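Local coordinates for aldo-keto reductase family 1 member C1 (Caenorhabditis elegans, PDB 1QWK), which probably reduces aldehyde or ketone substrates with NADPH, as a TIM-barrel member of the aldo-keto reductase family, at residues L87-E93 with Q137-V141; H126-V131 with T305-E309. All blocks are in the same frame, centred on the assembly; numbering follows the deposited sequence.

Contact 1 (L87-E93 with Q137-V141)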
ATOM      1  N   LEU A  87     -15.775   6.930  -6.679  1.00 19.08           N
ATOM      2  CA  LEU A  87     -16.546   5.954  -5.905  1.00 21.03           C
ATOM      3  C   LEU A  87     -18.046   6.200  -6.016  1.00 21.75           C
ATOM      4  O   LEU A  87     -18.848   5.326  -5.687  1.00 23.18           O
ATOM      5  CB  LEU A  87     -16.151   6.031  -4.430  1.00 20.80           C
ATOM      6  CG  LEU A  87     -14.681   5.771  -4.106  1.00 20.51           C
ATOM      7  CD1 LEU A  87     -14.440   6.013  -2.617  1.00 22.29           C
ATOM      8  CD2 LEU A  87     -14.313   4.350  -4.493  1.00 21.75           C
ATOM      9  N   ALA A  88     -18.412   7.397  -6.463  1.00 23.29           N
ATOM     10  CA  ALA A  88     -19.814   7.777  -6.617  1.00 23.94           C
ATOM     11  C   ALA A  88     -20.561   6.860  -7.580  1.00 25.31           C
ATOM     12  O   ALA A  88     -19.967   6.267  -8.479  1.00 24.08           O
ATOM     13  CB  ALA A  88     -19.905   9.220  -7.099  1.00 23.77           C
ATOM     14  N   PRO A  89     -21.887   6.744  -7.406  1.00 25.84           N
ATOM     15  CA  PRO A  89     -22.717   5.895  -8.263  1.00 26.31           C
ATOM     16  C   PRO A  89     -22.441   6.059  -9.756  1.00 25.94           C
ATOM     17  O   PRO A  89     -22.470   7.172 -10.289  1.00 26.57           O
ATOM     18  CB  PRO A  89     -24.135   6.312  -7.882  1.00 27.82           C
ATOM     19  CG  PRO A  89     -23.990   6.623  -6.418  1.00 27.29           C
ATOM     20  CD  PRO A  89     -22.712   7.427  -6.392  1.00 27.20           C
ATOM     21  N   GLY A  90     -22.156   4.937 -10.411  1.00 26.10           N
ATOM     22  CA  GLY A  90     -21.888   4.926 -11.842  1.00 24.60           C
ATOM     23  C   GLY A  90     -20.614   5.593 -12.321  1.00 24.72           C
ATOM     24  O   GLY A  90     -20.435   5.767 -13.527  1.00 24.87           O
ATOM     25  N   LYS A  91     -19.719   5.946 -11.403  1.00 21.14           N
ATOM     26  CA  LYS A  91     -18.480   6.619 -11.785  1.00 21.32           C
ATOM     27  C   LYS A  91     -17.227   5.743 -11.776  1.00 18.88           C
ATOM     28  O   LYS A  91     -16.196   6.139 -12.322  1.00 19.98           O
ATOM     29  CB  LYS A  91     -18.235   7.825 -10.867  1.00 23.27           C
ATOM     30  CG  LYS A  91     -19.374   8.837 -10.823  1.00 26.31           C
ATOM     31  CD  LYS A  91     -19.628   9.474 -12.177  1.00 30.89           C
ATOM     32  CE  LYS A  91     -20.729  10.526 -12.084  1.00 34.23           C
ATOM     33  NZ  LYS A  91     -21.042  11.139 -13.406  1.00 36.77           N
ATOM     34  N   LEU A  92     -17.309   4.555 -11.183  1.00 18.95           N
ATOM     35  CA  LEU A  92     -16.138   3.687 -11.090  1.00 18.69           C
ATOM     36  C   LEU A  92     -15.556   3.186 -12.409  1.00 20.63           C
ATOM     37  O   LEU A  92     -14.349   3.295 -12.638  1.00 20.09           O
ATOM     38  CB  LEU A  92     -16.435   2.487 -10.192  1.00 18.18           C
ATOM     39  CG  LEU A  92     -15.173   1.729  -9.750  1.00 15.29           C
ATOM     40  CD1 LEU A  92     -14.329   2.628  -8.842  1.00 17.84           C
ATOM     41  CD2 LEU A  92     -15.566   0.461  -9.022  1.00 16.82           C
ATOM     42  N   GLU A  93     -16.397   2.631 -13.275  1.00 21.57           N
ATOM     43  CA  GLU A  93     -15.896   2.107 -14.538  1.00 22.97           C
ATOM     44  C   GLU A  93     -15.160   3.178 -15.334  1.00 22.31           C
ATOM     45  O   GLU A  93     -14.078   2.931 -15.871  1.00 21.10           O
ATOM     46  CB  GLU A  93     -17.035   1.527 -15.374  1.00 26.09           C
ATOM     47  CG  GLU A  93     -16.536   0.694 -16.540  1.00 30.13           C
ATOM     48  CD  GLU A  93     -17.653   0.167 -17.412  1.00 34.22           C
ATOM     49  OE1 GLU A  93     -18.597  -0.448 -16.871  1.00 35.54           O
ATOM     50  OE2 GLU A  93     -17.576   0.367 -18.642  1.00 36.92           O
ATOM     51  N   GLN A 137     -20.045  -1.717  -7.537  1.00 17.98           N
ATOM     52  CA  GLN A 137     -19.351  -1.257  -8.740  1.00 17.77           C
ATOM     53  C   GLN A 137     -18.035  -2.010  -8.937  1.00 18.65           C
ATOM     54  O   GLN A 137     -17.611  -2.257 -10.069  1.00 17.93           O
ATOM     55  CB  GLN A 137     -19.076   0.249  -8.679  1.00 18.38           C
ATOM     56  CG  GLN A 137     -20.325   1.118  -8.664  1.00 20.20           C
ATOM     57  CD  GLN A 137     -20.010   2.573  -8.929  1.00 20.42           C
ATOM     58  OE1 GLN A 137     -19.700   2.955 -10.059  1.00 18.78           O
ATOM     59  NE2 GLN A 137     -20.061   3.389  -7.883  1.00 20.43           N
ATOM     60  N   PHE A 138     -17.387  -2.374  -7.834  1.00 16.76           N
ATOM     61  CA  PHE A 138     -16.133  -3.113  -7.918  1.00 16.39           C
ATOM     62  C   PHE A 138     -16.408  -4.523  -8.418  1.00 16.28           C
ATOM     63  O   PHE A 138     -15.639  -5.080  -9.207  1.00 16.43           O
ATOM     64  CB  PHE A 138     -15.431  -3.121  -6.551  1.00 16.64           C
ATOM     65  CG  PHE A 138     -14.615  -1.883  -6.300  1.00 14.52           C
ATOM     66  CD1 PHE A 138     -13.284  -1.819  -6.715  1.00 15.88           C
ATOM     67  CD2 PHE A 138     -15.205  -0.738  -5.759  1.00 14.42           C
ATOM     68  CE1 PHE A 138     -12.557  -0.639  -6.605  1.00 16.39           C
ATOM     69  CE2 PHE A 138     -14.483   0.447  -5.649  1.00 15.73           C
ATOM     70  CZ  PHE A 138     -13.153   0.501  -6.075  1.00 16.05           C
ATOM     71  N   ASP A 139     -17.517  -5.094  -7.963  1.00 17.16           N
ATOM     72  CA  ASP A 139     -17.920  -6.429  -8.390  1.00 17.31           C
ATOM     73  C   ASP A 139     -18.085  -6.402  -9.912  1.00 18.56           C
ATOM     74  O   ASP A 139     -17.638  -7.310 -10.610  1.00 18.36           O
ATOM     75  CB  ASP A 139     -19.248  -6.796  -7.726  1.00 19.37           C
ATOM     76  CG  ASP A 139     -19.827  -8.108  -8.241  1.00 19.40           C
ATOM     77  OD1 ASP A 139     -19.229  -9.174  -7.990  1.00 20.47           O
ATOM     78  OD2 ASP A 139     -20.885  -8.069  -8.908  1.00 20.93           O
ATOM     79  N   ALA A 140     -18.711  -5.339 -10.414  1.00 17.99           N
ATOM     80  CA  ALA A 140     -18.949  -5.183 -11.845  1.00 18.83           C
ATOM     81  C   ALA A 140     -17.678  -5.072 -12.686  1.00 19.91           C
ATOM     82  O   ALA A 140     -17.570  -5.723 -13.723  1.00 19.75           O
ATOM     83  CB  ALA A 140     -19.844  -3.969 -12.093  1.00 20.42           C
ATOM     84  N   VAL A 141     -16.725  -4.246 -12.259  1.00 18.66           N
ATOM     85  CA  VAL A 141     -15.490  -4.094 -13.026  1.00 18.98           C
ATOM     86  C   VAL A 141     -14.677  -5.386 -12.995  1.00 19.04           C
ATOM     87  O   VAL A 141     -13.985  -5.719 -13.958  1.00 19.86           O
ATOM     88  CB  VAL A 141     -14.638  -2.892 -12.524  1.00 21.27           C
ATOM     89  CG1 VAL A 141     -15.440  -1.611 -12.675  1.00 19.35           C
ATOM     90  CG2 VAL A 141     -14.209  -3.087 -11.071  1.00 20.58           C
TER
HETATM   91  O   HOH W   1     -21.266   4.112  -5.157  1.00 22.06           O
HETATM   92  O   HOH W   2     -19.120   1.940 -12.472  1.00 22.16           O
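The side chain of Gln137 is the main bump of this contact. It reaches out from helix 131-143, and its amide fits the hollow formed where the backbone of 87-93 curls before entering helix 92-103. Glutamine suits this place because one planar group both gives and accepts: Gln137 NE2 donates to Ala88 O (2.9 Å), and Gln137 OE1 accepts from Leu92 N (3.1 Å), a backbone NH in the first turn of the helix that has no preceding helical carbonyl to bond. Water 2 extends the pattern, donating to Gln137 OE1 and accepting from Glu93 N. Gly90, in the bend, has a positive phi (68°), which glycine adopts readily.

On the barrel side of this polar group the fit is apolar. Leu92 points toward helix 131-143 and lays CD2 over the face of Phe138, 3.5 Å from the ring centroid, a CH-pi contact. Val141 CG1 flanks the same methyl, 4.2 Å from Leu92 CD2, while Leu87 CD2 meets the ring edge at Phe138 CE2 (4.1 Å). The flat ring thus offers leucines both a face and an edge, and it also touches Tyr111 and Ala113 of strand 110-113. Such packing of a helix against the next helix's start and the loop before it, over parallel strands, is characteristic of the outer layer of a (beta/alpha)8 TIM barrel, the aldo-keto reductase fold.

Contact 2 (H126-V131 with T305-E309)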
ATOM      1  N   HIS A 126     -20.005  15.958   0.566  1.00 18.87           N
ATOM      2  CA  HIS A 126     -20.006  14.528   0.843  1.00 20.07           C
ATOM      3  C   HIS A 126     -21.083  13.863  -0.004  1.00 20.81           C
ATOM      4  O   HIS A 126     -22.128  14.455  -0.278  1.00 21.02           O
ATOM      5  CB  HIS A 126     -20.334  14.264   2.317  1.00 19.91           C
ATOM      6  CG  HIS A 126     -19.340  14.834   3.277  1.00 23.12           C
ATOM      7  ND1 HIS A 126     -19.625  15.034   4.611  1.00 26.67           N
ATOM      8  CD2 HIS A 126     -18.053  15.219   3.107  1.00 24.88           C
ATOM      9  CE1 HIS A 126     -18.557  15.519   5.219  1.00 25.66           C
ATOM     10  NE2 HIS A 126     -17.590  15.640   4.329  1.00 27.24           N
ATOM     11  N   ILE A 127     -20.817  12.639  -0.440  1.00 19.78           N
ATOM     12  CA  ILE A 127     -21.806  11.876  -1.186  1.00 20.32           C
ATOM     13  C   ILE A 127     -22.018  10.649  -0.314  1.00 20.45           C
ATOM     14  O   ILE A 127     -21.128   9.807  -0.179  1.00 20.67           O
ATOM     15  CB  ILE A 127     -21.311  11.464  -2.585  1.00 19.22           C
ATOM     16  CG1 ILE A 127     -21.103  12.706  -3.449  1.00 22.10           C
ATOM     17  CG2 ILE A 127     -22.339  10.547  -3.248  1.00 19.06           C
ATOM     18  CD1 ILE A 127     -20.660  12.409  -4.872  1.00 22.33           C
ATOM     19  N   ALA A 128     -23.196  10.575   0.297  1.00 21.88           N
ATOM     20  CA  ALA A 128     -23.538   9.490   1.203  1.00 21.91           C
ATOM     21  C   ALA A 128     -23.887   8.184   0.510  1.00 23.02           C
ATOM     22  O   ALA A 128     -24.989   7.663   0.674  1.00 23.90           O
ATOM     23  CB  ALA A 128     -24.689   9.919   2.110  1.00 25.04           C
ATOM     24  N   SER A 129     -22.945   7.654  -0.260  1.00 20.93           N
ATOM     25  CA  SER A 129     -23.156   6.393  -0.953  1.00 20.82           C
ATOM     26  C   SER A 129     -22.641   5.277  -0.049  1.00 19.32           C
ATOM     27  O   SER A 129     -21.444   5.181   0.217  1.00 20.29           O
ATOM     28  CB  SER A 129     -22.398   6.388  -2.282  1.00 21.15           C
ATOM     29  OG  SER A 129     -22.715   5.222  -3.031  1.00 24.58           O
ATOM     30  N   PRO A 130     -23.541   4.413   0.443  1.00 19.98           N
ATOM     31  CA  PRO A 130     -23.109   3.322   1.324  1.00 19.80           C
ATOM     32  C   PRO A 130     -22.035   2.444   0.693  1.00 19.26           C
ATOM     33  O   PRO A 130     -22.004   2.271  -0.526  1.00 19.13           O
ATOM     34  CB  PRO A 130     -24.409   2.562   1.595  1.00 20.96           C
ATOM     35  CG  PRO A 130     -25.199   2.790   0.341  1.00 22.80           C
ATOM     36  CD  PRO A 130     -24.958   4.255   0.063  1.00 19.24           C
ATOM     37  N   VAL A 131     -21.151   1.896   1.521  1.00 18.16           N
ATOM     38  CA  VAL A 131     -20.079   1.050   1.006  1.00 20.49           C
ATOM     39  C   VAL A 131     -20.640  -0.128   0.217  1.00 20.17           C
ATOM     40  O   VAL A 131     -19.951  -0.692  -0.635  1.00 19.86           O
ATOM     41  CB  VAL A 131     -19.150   0.523   2.142  1.00 19.62           C
ATOM     42  CG1 VAL A 131     -18.369   1.679   2.755  1.00 21.54           C
ATOM     43  CG2 VAL A 131     -19.958  -0.196   3.201  1.00 21.67           C
ATOM     44  N   THR A 305     -13.699  13.287   8.114  1.00 20.59           N
ATOM     45  CA  THR A 305     -14.445  13.709   9.299  1.00 21.17           C
ATOM     46  C   THR A 305     -15.848  14.220   8.947  1.00 21.39           C
ATOM     47  O   THR A 305     -15.999  15.111   8.114  1.00 21.77           O
ATOM     48  CB  THR A 305     -13.683  14.828  10.053  1.00 21.08           C
ATOM     49  OG1 THR A 305     -12.358  14.378  10.354  1.00 22.05           O
ATOM     50  CG2 THR A 305     -14.395  15.181  11.357  1.00 22.88           C
ATOM     51  N   GLY A 306     -16.869  13.648   9.581  1.00 21.62           N
ATOM     52  CA  GLY A 306     -18.232  14.079   9.321  1.00 21.43           C
ATOM     53  C   GLY A 306     -18.957  13.307   8.238  1.00 21.78           C
ATOM     54  O   GLY A 306     -20.179  13.392   8.113  1.00 22.48           O
ATOM     55  N   HIS A 307     -18.208  12.547   7.448  1.00 19.95           N
ATOM     56  CA  HIS A 307     -18.799  11.763   6.377  1.00 20.49           C
ATOM     57  C   HIS A 307     -19.443  10.532   7.006  1.00 19.72           C
ATOM     58  O   HIS A 307     -18.871   9.923   7.909  1.00 20.34           O
ATOM     59  CB  HIS A 307     -17.708  11.353   5.382  1.00 19.76           C
ATOM     60  CG  HIS A 307     -18.234  10.800   4.096  1.00 17.89           C
ATOM     61  ND1 HIS A 307     -18.886   9.589   4.015  1.00 16.69           N
ATOM     62  CD2 HIS A 307     -18.192  11.290   2.834  1.00 17.45           C
ATOM     63  CE1 HIS A 307     -19.221   9.354   2.756  1.00 16.47           C
ATOM     64  NE2 HIS A 307     -18.809  10.373   2.021  1.00 16.74           N
ATOM     65  N   PRO A 308     -20.646  10.156   6.544  1.00 20.61           N
ATOM     66  CA  PRO A 308     -21.321   8.980   7.103  1.00 20.41           C
ATOM     67  C   PRO A 308     -20.521   7.681   7.006  1.00 20.64           C
ATOM     68  O   PRO A 308     -20.749   6.750   7.778  1.00 21.11           O
ATOM     69  CB  PRO A 308     -22.646   8.936   6.336  1.00 21.87           C
ATOM     70  CG  PRO A 308     -22.328   9.616   5.039  1.00 22.59           C
ATOM     71  CD  PRO A 308     -21.440  10.762   5.461  1.00 20.45           C
ATOM     72  N   GLU A 309     -19.585   7.609   6.063  1.00 18.83           N
ATOM     73  CA  GLU A 309     -18.763   6.410   5.937  1.00 19.09           C
ATOM     74  C   GLU A 309     -17.313   6.650   6.377  1.00 18.54           C
ATOM     75  O   GLU A 309     -16.382   6.030   5.860  1.00 18.68           O
ATOM     76  CB  GLU A 309     -18.809   5.872   4.498  1.00 19.36           C
ATOM     77  CG  GLU A 309     -20.188   5.339   4.077  1.00 17.90           C
ATOM     78  CD  GLU A 309     -20.524   3.969   4.659  1.00 19.77           C
ATOM     79  OE1 GLU A 309     -19.862   3.523   5.623  1.00 17.86           O
ATOM     80  OE2 GLU A 309     -21.476   3.325   4.153  1.00 20.39           O
TER
HETATM   81  O   HOH W   3     -15.509  16.366   5.821  1.00 47.61           O
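In aldo-keto reductases the chain after the last helix folds over the C-terminal end of the barrel, and this contact fastens part of that tail, 305-309, to the loop 126-131 that leads into helix 131-143. The clearest polar link is at the start of that helix. Pro130 occupies the N-cap position and has no hydroxyl or carboxylate to offer, so Glu309 brings in an acceptor from the tail: its OE2 takes a hydrogen bond from Val131 N (3.0 Å). The methyl Val131 CG1 lies alongside, 3.7 Å from Glu309 CD.

Further along, the rings of His126 and His307 meet obliquely. His307 CB lies over the face of the His126 ring, 4.2 Å from its centroid, a CH-pi contact. His307 is held at both nitrogens: ND1 accepts from Glu309 N (2.9 Å), tightening the tail's bend, while NE2 bonds chiefly to Ala118 O, with a weak second bond to Ile127 O (3.2 Å). Water 3 joins His126 NE2 to Thr305 O, 2.7 Å from each. Gly306, with a phi of 92°, takes a turn where a beta-carbon would crowd the preceding carbonyl. Ala128, centre of an inverse gamma turn, is small enough to set CB against Pro308 CG at 3.8 Å.

Phe119 meets both histidine rings from the hairpin of strands 118-119 and 126-127, and Arg162 of helix 157-164 forms a salt bridge with Glu309 OE2, so that the tail joins this hairpin to two barrel helices.

In the fold
Both contacts involve helix 131-143: contact 1 joins its body to the loop and first turn of helix 92-103, contact 2 uses its first residue and the loop before it. Their centres are 16 Å apart, and they touch where Pro89 CG packs on Ser129 OG (3.9 Å). Each is partly buried. Contact 1's inward side is leucine and phenylalanine resting on the strands; the side chain of Leu87 is about 6 Å from that of His114, predicted to bind substrate, and that of Phe138 about 7 Å from that of Lys81, predicted to lower the active-site tyrosine's pKa. Contact 2, away from those sites, brings a distant tail to the barrel through histidines, prolines and a charged glutamate.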